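Local coordinates for lipid binding hydrolase (Escherichia coli, PDB 2IF6), which is probably a hydrolase of the permuted papain-like amidase family, although its precise substrate and reaction remain to be settled, at residues A[34-39]-A[85-90]; A[92-97]-A[120-125]. All coordinates share one frame; numbering follows the deposited sequence.

Contact 1: residues A[34-39]-A[85-90]; sequences TGMLVM and QKLAQT
The methyl CE of Met36, on strand 33-40, lies against Leu87 of helix 81-91, 4.1 Å from Leu87 CB and equally far from the backbone Leu87 O. The Met36 side chain leaves the strand extended, with CG anti to the backbone N (chi1 179°), and turns at the sulfur (chi3 82°), which brings the methyl onto the helix; the two side chains meet at a slant. This is the denser, buried part: Met36 CE also lies 3.8 Å from CG2 of Val38, the next residue on this face of the strand, and Tyr120 of helix 112-124 touches both Met36 and Leu87. Toward the outer side the packing is sparser: Val38 CG1 meets Ala88 CB at 4.3 Å, two methyls with Ala88 partly exposed and the helix beyond it presenting Gln85 and Gln89 to solvent. On the helix itself, Thr90 OG1 makes a hydrogen bond of 3.0 Å to Lys86 O, which also accepts from Thr90 N on the opposite face of its plane, so two donors grip that oxygen and the hydroxyl is satisfied within its own helix. The strand begins at His33, which with Cys112 and Glu48 has the geometry of a possible catalytic triad, and the Met36 side chain lies near that group without touching it. With no hydrogen bond across the contact, helix and sheet are joined here by apolar packing alone.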
loop_
_atom_site.group_PDB
_atom_site.type_symbol
_atom_site.label_atom_id
_atom_site.label_comp_id
_atom_site.label_asym_id
_atom_site.label_seq_id
_atom_site.Cartn_x
_atom_site.Cartn_y
_atom_site.Cartn_z
ATOM N N THR A 34 2.295 -2.533 -0.102
ATOM C CA THR A 34 0.900 -2.927 -0.383
ATOM C C THR A 34 0.609 -2.711 -1.873
ATOM O O THR A 34 1.299 -1.927 -2.549
ATOM C CB THR A 34 -0.094 -2.169 0.548
ATOM O OG1 THR A 34 -1.425 -2.678 0.408
ATOM C CG2 THR A 34 -0.106 -0.705 0.244
ATOM N N GLY A 35 -0.348 -3.458 -2.400
ATOM C CA GLY A 35 -0.853 -3.201 -3.754
ATOM C C GLY A 35 -2.296 -3.671 -3.808
ATOM O O GLY A 35 -2.833 -4.185 -2.793
ATOM N N MET A 36 -2.928 -3.498 -4.965
ATOM C CA MET A 36 -4.348 -3.860 -5.106
ATOM C C MET A 36 -4.469 -4.805 -6.270
ATOM O O MET A 36 -3.879 -4.558 -7.354
ATOM C CB MET A 36 -5.212 -2.608 -5.347
ATOM C CG MET A 36 -6.791 -2.821 -5.546
ATOM S SD MET A 36 -7.584 -1.280 -6.090
ATOM C CE MET A 36 -7.261 -1.315 -7.892
ATOM N N LEU A 37 -5.218 -5.879 -6.064
ATOM C CA LEU A 37 -5.432 -6.889 -7.106
ATOM C C LEU A 37 -6.248 -6.253 -8.245
ATOM O O LEU A 37 -7.187 -5.496 -7.985
ATOM C CB LEU A 37 -6.160 -8.115 -6.553
ATOM C CG LEU A 37 -5.379 -9.294 -5.929
ATOM C CD1 LEU A 37 -4.643 -10.052 -7.000
ATOM C CD2 LEU A 37 -4.437 -8.814 -4.819
ATOM N N VAL A 38 -5.829 -6.522 -9.492
ATOM C CA VAL A 38 -6.649 -6.227 -10.684
ATOM C C VAL A 38 -6.631 -7.498 -11.557
ATOM O O VAL A 38 -5.544 -7.987 -11.935
ATOM C CB VAL A 38 -6.183 -4.991 -11.476
ATOM C CG1 VAL A 38 -7.031 -4.812 -12.746
ATOM C CG2 VAL A 38 -6.304 -3.753 -10.640
ATOM N N MET A 39 -7.814 -8.059 -11.807
ATOM C CA MET A 39 -7.963 -9.184 -12.723
ATOM C C MET A 39 -7.965 -8.653 -14.152
ATOM O O MET A 39 -8.801 -7.833 -14.540
ATOM C CB MET A 39 -9.211 -10.028 -12.409
ATOM C CG MET A 39 -9.344 -10.412 -10.940
ATOM S SD MET A 39 -7.892 -11.215 -10.180
ATOM C CE MET A 39 -7.947 -12.767 -11.013
ATOM N N GLN A 85 -15.044 -2.853 -11.624
ATOM C CA GLN A 85 -14.776 -2.131 -12.876
ATOM C C GLN A 85 -14.448 -0.651 -12.626
ATOM O O GLN A 85 -13.682 -0.044 -13.383
ATOM C CB GLN A 85 -15.975 -2.205 -13.840
ATOM C CG GLN A 85 -16.133 -3.575 -14.519
ATOM C CD GLN A 85 -17.463 -3.787 -15.250
ATOM O OE1 GLN A 85 -18.348 -2.906 -15.281
ATOM N NE2 GLN A 85 -17.609 -4.980 -15.842
ATOM N N LYS A 86 -15.030 -0.059 -11.589
ATOM C CA LYS A 86 -14.670 1.334 -11.273
ATOM C C LYS A 86 -13.259 1.438 -10.670
ATOM O O LYS A 86 -12.502 2.370 -11.005
ATOM C CB LYS A 86 -15.713 1.993 -10.373
ATOM C CG LYS A 86 -17.014 2.288 -11.093
ATOM C CD LYS A 86 -18.072 2.801 -10.124
ATOM C CE LYS A 86 -19.401 3.049 -10.841
ATOM N NZ LYS A 86 -20.415 3.643 -9.912
ATOM N N LEU A 87 -12.897 0.488 -9.804
ATOM C CA LEU A 87 -11.513 0.449 -9.262
ATOM C C LEU A 87 -10.512 0.246 -10.381
ATOM O O LEU A 87 -9.511 0.971 -10.465
ATOM C CB LEU A 87 -11.343 -0.659 -8.218
ATOM C CG LEU A 87 -12.059 -0.421 -6.883
ATOM C CD1 LEU A 87 -12.119 -1.737 -6.157
ATOM C CD2 LEU A 87 -11.450 0.713 -6.008
ATOM N N ALA A 88 -10.784 -0.732 -11.246
ATOM C CA ALA A 88 -9.896 -1.004 -12.381
ATOM C C ALA A 88 -9.684 0.234 -13.272
ATOM O O ALA A 88 -8.548 0.537 -13.651
ATOM C CB ALA A 88 -10.414 -2.190 -13.180
ATOM N N GLN A 89 -10.780 0.934 -13.595
ATOM C CA GLN A 89 -10.805 2.153 -14.430
ATOM C C GLN A 89 -9.988 3.300 -13.840
ATOM O O GLN A 89 -9.213 3.978 -14.520
ATOM C CB GLN A 89 -12.266 2.618 -14.551
ATOM C CG GLN A 89 -12.580 3.656 -15.626
ATOM C CD GLN A 89 -14.095 3.899 -15.799
ATOM O OE1 GLN A 89 -14.858 3.984 -14.817
ATOM N NE2 GLN A 89 -14.526 4.036 -17.058
ATOM N N THR A 90 -10.232 3.554 -12.563
ATOM C CA THR A 90 -9.517 4.595 -11.839
ATOM C C THR A 90 -8.044 4.286 -11.719
ATOM O O THR A 90 -7.228 5.180 -11.858
ATOM C CB THR A 90 -10.125 4.773 -10.436
ATOM O OG1 THR A 90 -11.482 5.173 -10.583
ATOM C CG2 THR A 90 -9.389 5.848 -9.636
#

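Contact 2: residues A[92-97]-A[120-125]; sequences KRYLGK and YQNALG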
loop_
_atom_site.group_PDB
_atom_site.type_symbol
_atom_site.label_atom_id
_atom_site.label_comp_id
_atom_site.label_asym_id
_atom_site.label_seq_id
_atom_site.Cartn_x
_atom_site.Cartn_y
_atom_site.Cartn_z
ATOM N N LYS A 92 -6.147 3.041 -13.709
ATOM C CA LYS A 92 -5.467 3.375 -14.972
ATOM C C LYS A 92 -4.907 4.790 -15.003
ATOM O O LYS A 92 -3.921 5.035 -15.660
ATOM C CB LYS A 92 -6.408 3.194 -16.165
ATOM C CG LYS A 92 -6.738 1.755 -16.464
ATOM C CD LYS A 92 -7.660 1.662 -17.689
ATOM C CE LYS A 92 -7.936 0.190 -18.008
ATOM N NZ LYS A 92 -8.952 -0.017 -19.109
ATOM N N ARG A 93 -5.535 5.708 -14.286
ATOM C CA ARG A 93 -5.151 7.123 -14.281
ATOM C C ARG A 93 -3.811 7.377 -13.589
ATOM O O ARG A 93 -3.217 8.421 -13.785
ATOM C CB ARG A 93 -6.246 7.981 -13.628
ATOM C CG ARG A 93 -7.661 7.771 -14.218
ATOM C CD ARG A 93 -8.746 8.510 -13.421
ATOM N NE ARG A 93 -8.403 9.908 -13.161
ATOM C CZ ARG A 93 -8.627 10.525 -11.996
ATOM N NH1 ARG A 93 -9.197 9.868 -10.979
ATOM N NH2 ARG A 93 -8.273 11.801 -11.836
ATOM N N TYR A 94 -3.330 6.418 -12.794
ATOM C CA TYR A 94 -2.084 6.579 -12.018
ATOM C C TYR A 94 -0.902 5.808 -12.624
ATOM O O TYR A 94 0.238 5.948 -12.160
ATOM C CB TYR A 94 -2.306 6.116 -10.561
ATOM C CG TYR A 94 -3.361 6.930 -9.833
ATOM C CD1 TYR A 94 -3.007 8.030 -9.064
ATOM C CD2 TYR A 94 -4.708 6.598 -9.928
ATOM C CE1 TYR A 94 -3.990 8.787 -8.393
ATOM C CE2 TYR A 94 -5.695 7.359 -9.298
ATOM C CZ TYR A 94 -5.332 8.442 -8.532
ATOM O OH TYR A 94 -6.311 9.181 -7.899
ATOM N N LEU A 95 -1.161 4.994 -13.653
ATOM C CA LEU A 95 -0.109 4.182 -14.230
ATOM C C LEU A 95 1.016 5.060 -14.756
ATOM O O LEU A 95 0.768 6.137 -15.330
ATOM C CB LEU A 95 -0.639 3.309 -15.381
ATOM C CG LEU A 95 -1.543 2.160 -14.968
ATOM C CD1 LEU A 95 -2.324 1.611 -16.145
ATOM C CD2 LEU A 95 -0.724 1.005 -14.256
ATOM N N GLY A 96 2.244 4.616 -14.540
ATOM C CA GLY A 96 3.409 5.362 -14.998
ATOM C C GLY A 96 3.911 6.469 -14.093
ATOM O O GLY A 96 4.955 7.038 -14.373
ATOM N N LYS A 97 3.192 6.796 -13.025
ATOM C CA LYS A 97 3.662 7.817 -12.059
ATOM C C LYS A 97 4.913 7.300 -11.331
ATOM O O LYS A 97 4.942 6.134 -10.901
ATOM C CB LYS A 97 2.578 8.152 -11.037
ATOM C CG LYS A 97 1.392 9.005 -11.592
ATOM C CD LYS A 97 1.776 10.468 -11.695
ATOM C CE LYS A 97 0.677 11.325 -12.397
ATOM N NZ LYS A 97 -0.504 11.398 -11.505
ATOM N N TYR A 120 -9.303 3.927 -4.207
ATOM C CA TYR A 120 -10.582 3.599 -3.559
ATOM C C TYR A 120 -11.413 4.850 -3.378
ATOM O O TYR A 120 -12.646 4.831 -3.535
ATOM C CB TYR A 120 -10.366 2.912 -2.206
ATOM C CG TYR A 120 -10.521 1.418 -2.302
ATOM C CD1 TYR A 120 -9.460 0.606 -2.705
ATOM C CD2 TYR A 120 -11.745 0.818 -2.052
ATOM C CE1 TYR A 120 -9.625 -0.787 -2.808
ATOM C CE2 TYR A 120 -11.929 -0.553 -2.177
ATOM C CZ TYR A 120 -10.860 -1.354 -2.551
ATOM O OH TYR A 120 -11.036 -2.715 -2.623
ATOM N N GLN A 121 -10.733 5.934 -3.044
ATOM C CA GLN A 121 -11.429 7.171 -2.728
ATOM C C GLN A 121 -12.022 7.707 -4.014
ATOM O O GLN A 121 -13.176 8.091 -4.057
ATOM C CB GLN A 121 -10.472 8.168 -2.069
ATOM C CG GLN A 121 -10.757 9.690 -2.331
ATOM C CD GLN A 121 -12.086 10.170 -1.803
ATOM O OE1 GLN A 121 -12.700 11.095 -2.373
ATOM N NE2 GLN A 121 -12.552 9.562 -0.718
ATOM N N ASN A 122 -11.226 7.718 -5.075
ATOM C CA ASN A 122 -11.685 8.318 -6.314
ATOM C C ASN A 122 -12.663 7.461 -7.105
ATOM O O ASN A 122 -13.537 7.994 -7.773
ATOM C CB ASN A 122 -10.506 8.795 -7.151
ATOM C CG ASN A 122 -9.903 10.078 -6.588
ATOM O OD1 ASN A 122 -10.578 11.111 -6.533
ATOM N ND2 ASN A 122 -8.668 10.005 -6.108
ATOM N N ALA A 123 -12.564 6.145 -6.973
ATOM C CA ALA A 123 -13.476 5.253 -7.680
ATOM C C ALA A 123 -14.825 5.045 -6.959
ATOM O O ALA A 123 -15.891 5.077 -7.603
ATOM C CB ALA A 123 -12.813 3.916 -7.973
ATOM N N LEU A 124 -14.787 4.809 -5.650
ATOM C CA LEU A 124 -15.978 4.390 -4.898
ATOM C C LEU A 124 -16.378 5.396 -3.808
ATOM O O LEU A 124 -17.388 5.195 -3.133
ATOM C CB LEU A 124 -15.734 3.002 -4.247
ATOM C CG LEU A 124 -15.230 1.861 -5.155
ATOM C CD1 LEU A 124 -15.118 0.570 -4.385
ATOM C CD2 LEU A 124 -16.193 1.704 -6.384
ATOM N N GLY A 125 -15.572 6.436 -3.623
ATOM C CA GLY A 125 -15.746 7.383 -2.508
ATOM C C GLY A 125 -15.607 6.747 -1.136
ATOM O O GLY A 125 -16.210 7.221 -0.169
#
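Asn122, near the end of helix 112-124, faces Arg93 and Tyr94, just after helix 81-91. Its CB sits 4.2 Å from Arg93 NH1, at the edge of the guanidinium and near its plane; the arginine chain is bent at chi3 (49°), and from NE the guanidinium runs on toward the helix, with NH1 leading. One bond further out, Asn122 CG is 3.9 Å from Tyr94 OH. At the tip, Asn122 ND2 comes within 3.1 Å of Tyr94 OH, beside the ring edge and close to the ring plane. The same ND2 donates a hydrogen bond to Lys118 O, one turn back, which ties the amide to its own helix. The amide is tilted 32° from the tyrosine ring but stands almost upright, at 87°, to the guanidinium. In the permuted papain-like fold assigned to this family, helix 112-124 begins at Cys112, a possible nucleophile by analogy with papain-like enzymes, and this contact lies toward its other end. The Tyr94 ring is buried along the helix flank, touching Val115, Lys118 and Val119, whereas Arg93 and Asn122 are exposed. Behind the ring the backbone makes a type II turn from Tyr94 to Lys97, closed by Lys97 N to Tyr94 O at 3.2 Å, with Gly96 at positive phi. Backbone bonds from Gly96 and Lys97 to Val53 set this turn beside edge strand 53-57.

In the fold
Contact 1 is the more buried of the two, an apolar junction of strand 33-40 with helix 81-91. Contact 2 is only partly buried, with Arg93 and Asn122 exposed and Tyr94 buried, where residues 92-97 meet helix 112-124. They follow one another along the chain, with centres about 8 Å apart, and helix 112-124 bridges them: its Tyr120 and Ala123 pack on the helix of contact 1, Ala123 CB lying 3.2 Å from Thr90 OG1 and Leu87 CD1 3.8 Å from Tyr120 OH. One face of helix 112-124 thus adjoins the core while Asn122 reaches residues 92-97. Methyl packing gives way to an exposed amide and guanidinium beside a buried tyrosine.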